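Local coordinates for protein 6-phosphofructokinase subunit beta (Saccharomyces cerevisiae, PDB 3O8O) that catalyses the ATP-dependent phosphorylation of fructose 6-phosphate to fructose 1,6-bisphosphate, the first committing step of glycolysis, at residues Ser187-Phe192 against Gly244-Ile249. Numbering follows the deposited sequence.
Sequences SHSRAF and GKRTTI. With F6P (6-O-phosphono-beta-D-fructofuranose), chain I.
Ala-191 and Phe-192 pair with Thr-248 and Ile-249 as two parallel strands at the start of the central pair of a four-stranded sheet in the N-terminal catalytic domain. Arg-190 O accepts a hydrogen bond from Thr-248 N (3.0 Å), and Phe-192 N returns one to Thr-248 O. On one face Ala-191 CB sits 3.7 Å from Thr-248 CB; on the other, Phe-192 CB meets Ile-249 CD1 at 3.8 Å, while the Phe-192 side chain also packs on Val-181 and Ala-185 of helix 167-187. The order of the sheet, 216-218, 248-253, 191-196, 281-285, is that of the smaller parallel sheet of an α/β phosphofructokinase domain. Arg-190, just ahead of its strand, points its CB away from 244-249, its chain is extended from CG to NE, and both terminal nitrogens donate hydrogen bonds to the phosphate of F6P: NH1 reaches F6P O2P at 2.7 Å, in a fructose 6-phosphate site shared with subunit alpha. Ahead of its strand, Arg-246 bends at CG-CD (chi3 48°), which turns NE toward Ser-189 OG, and that oxygen lies against one face of the guanidinium; Ser-187 O is at its edge, 3.2 Å from NH2. Arg-246 NH1 forms a salt bridge with an acidic side chain of the other protein's chain. An alanine here would probably leave that acid without this partner and Ser-189 OG without the guanidinium.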
loop_
_atom_site.group_PDB
_atom_site.type_symbol
_atom_site.label_atom_id
_atom_site.label_comp_id
_atom_site.label_asym_id
_atom_site.label_seq_id
_atom_site.Cartn_x
_atom_site.Cartn_y
_atom_site.Cartn_z
ATOM N N SER B 187 -45.290 12.719 13.162
ATOM C CA SER B 187 -45.460 14.121 12.829
ATOM C C SER B 187 -46.754 14.634 13.417
ATOM O O SER B 187 -46.798 15.738 13.935
ATOM C CB SER B 187 -45.491 14.334 11.303
ATOM O OG SER B 187 -44.204 14.243 10.720
ATOM N N HIS B 188 -47.808 13.829 13.317
ATOM C CA HIS B 188 -49.128 14.206 13.810
ATOM C C HIS B 188 -49.525 13.514 15.121
ATOM O O HIS B 188 -50.682 13.567 15.532
ATOM C CB HIS B 188 -50.156 13.879 12.743
ATOM C CG HIS B 188 -49.963 14.635 11.471
ATOM N ND1 HIS B 188 -48.768 14.660 10.793
ATOM C CD2 HIS B 188 -50.831 15.358 10.726
ATOM C CE1 HIS B 188 -48.906 15.361 9.681
ATOM N NE2 HIS B 188 -50.149 15.796 9.616
ATOM N N SER B 189 -48.554 12.884 15.780
ATOM C CA SER B 189 -48.793 12.134 17.015
ATOM C C SER B 189 -50.073 11.318 16.896
ATOM O O SER B 189 -50.892 11.296 17.810
ATOM C CB SER B 189 -48.882 13.079 18.193
ATOM O OG SER B 189 -47.655 13.760 18.359
ATOM N N ARG B 190 -50.220 10.659 15.742
ATOM C CA ARG B 190 -51.374 9.842 15.419
ATOM C C ARG B 190 -51.282 8.405 15.874
ATOM O O ARG B 190 -50.302 7.963 16.497
ATOM C CB ARG B 190 -51.619 9.824 13.923
ATOM C CG ARG B 190 -51.788 11.171 13.308
ATOM C CD ARG B 190 -52.502 11.021 11.987
ATOM N NE ARG B 190 -52.375 12.211 11.166
ATOM C CZ ARG B 190 -53.119 12.431 10.091
ATOM N NH1 ARG B 190 -54.032 11.528 9.744
ATOM N NH2 ARG B 190 -52.951 13.533 9.359
ATOM N N ALA B 191 -52.342 7.682 15.533
ATOM C CA ALA B 191 -52.480 6.273 15.844
ATOM C C ALA B 191 -52.835 5.550 14.548
ATOM O O ALA B 191 -53.668 6.015 13.757
ATOM C CB ALA B 191 -53.567 6.081 16.863
ATOM N N PHE B 192 -52.180 4.421 14.319
ATOM C CA PHE B 192 -52.422 3.643 13.117
ATOM C C PHE B 192 -52.709 2.191 13.472
ATOM O O PHE B 192 -52.072 1.593 14.357
ATOM C CB PHE B 192 -51.199 3.689 12.174
ATOM C CG PHE B 192 -51.065 4.971 11.372
ATOM C CD1 PHE B 192 -50.293 6.033 11.843
ATOM C CD2 PHE B 192 -51.705 5.105 10.141
ATOM C CE1 PHE B 192 -50.167 7.202 11.100
ATOM C CE2 PHE B 192 -51.579 6.274 9.391
ATOM C CZ PHE B 192 -50.812 7.321 9.870
ATOM N N GLY B 244 -45.467 10.112 26.965
ATOM C CA GLY B 244 -44.573 10.646 25.953
ATOM C C GLY B 244 -44.717 10.156 24.522
ATOM O O GLY B 244 -44.761 10.975 23.587
ATOM N N LYS B 245 -44.779 8.836 24.336
ATOM C CA LYS B 245 -44.898 8.286 23.002
ATOM C C LYS B 245 -45.926 9.048 22.161
ATOM O O LYS B 245 -47.101 9.031 22.476
ATOM C CB LYS B 245 -45.260 6.814 23.094
ATOM C CG LYS B 245 -45.180 6.089 21.749
ATOM C CD LYS B 245 -45.083 4.596 21.968
ATOM C CE LYS B 245 -45.375 3.837 20.704
ATOM N NZ LYS B 245 -45.519 2.389 21.034
ATOM N N ARG B 246 -45.467 9.722 21.103
ATOM C CA ARG B 246 -46.327 10.506 20.220
ATOM C C ARG B 246 -47.167 9.674 19.274
ATOM O O ARG B 246 -48.186 10.137 18.756
ATOM C CB ARG B 246 -45.492 11.428 19.353
ATOM C CG ARG B 246 -44.643 12.427 20.104
ATOM C CD ARG B 246 -43.893 13.351 19.116
ATOM N NE ARG B 246 -44.762 13.892 18.086
ATOM C CZ ARG B 246 -44.924 15.183 17.875
ATOM N NH1 ARG B 246 -44.275 16.039 18.626
ATOM N NH2 ARG B 246 -45.735 15.610 16.918
ATOM N N THR B 247 -46.725 8.449 19.037
ATOM C CA THR B 247 -47.398 7.564 18.100
ATOM C C THR B 247 -48.010 6.344 18.750
ATOM O O THR B 247 -47.580 5.907 19.818
ATOM C CB THR B 247 -46.405 7.037 17.020
ATOM O OG1 THR B 247 -45.215 6.538 17.667
ATOM C CG2 THR B 247 -46.045 8.135 16.001
ATOM N N THR B 248 -49.010 5.788 18.071
ATOM C CA THR B 248 -49.685 4.573 18.523
ATOM C C THR B 248 -49.867 3.650 17.302
ATOM O O THR B 248 -50.577 3.948 16.334
ATOM C CB THR B 248 -51.032 4.902 19.231
ATOM O OG1 THR B 248 -50.752 5.518 20.495
ATOM C CG2 THR B 248 -51.843 3.645 19.484
ATOM N N ILE B 249 -49.168 2.527 17.365
ATOM C CA ILE B 249 -49.160 1.542 16.301
ATOM C C ILE B 249 -49.671 0.249 16.890
ATOM O O ILE B 249 -49.041 -0.332 17.791
ATOM C CB ILE B 249 -47.690 1.306 15.739
ATOM C CG1 ILE B 249 -47.118 2.613 15.196
ATOM C CG2 ILE B 249 -47.700 0.280 14.587
ATOM C CD1 ILE B 249 -47.942 3.178 14.078
HETATM O O1 F6P I . -51.096 16.105 2.047
HETATM C C1 F6P I . -52.021 15.513 1.164
HETATM C C2 F6P I . -52.336 14.079 1.594
HETATM O O2 F6P I . -51.134 13.302 1.688
HETATM C C3 F6P I . -53.339 13.482 0.573
HETATM O O3 F6P I . -52.713 12.640 -0.408
HETATM C C4 F6P I . -54.342 12.725 1.466
HETATM O O4 F6P I . -55.632 12.641 0.852
HETATM C C5 F6P I . -54.320 13.562 2.774
HETATM O O5 F6P I . -52.981 14.094 2.868
HETATM C C6 F6P I . -54.622 12.682 3.991
HETATM O O6 F6P I . -54.591 13.484 5.180
HETATM P P F6P I . -54.897 12.517 6.439
HETATM O O1P F6P I . -54.680 11.050 6.458
HETATM O O2P F6P I . -54.921 13.232 7.880
HETATM O O3P F6P I . -53.305 12.589 6.642
#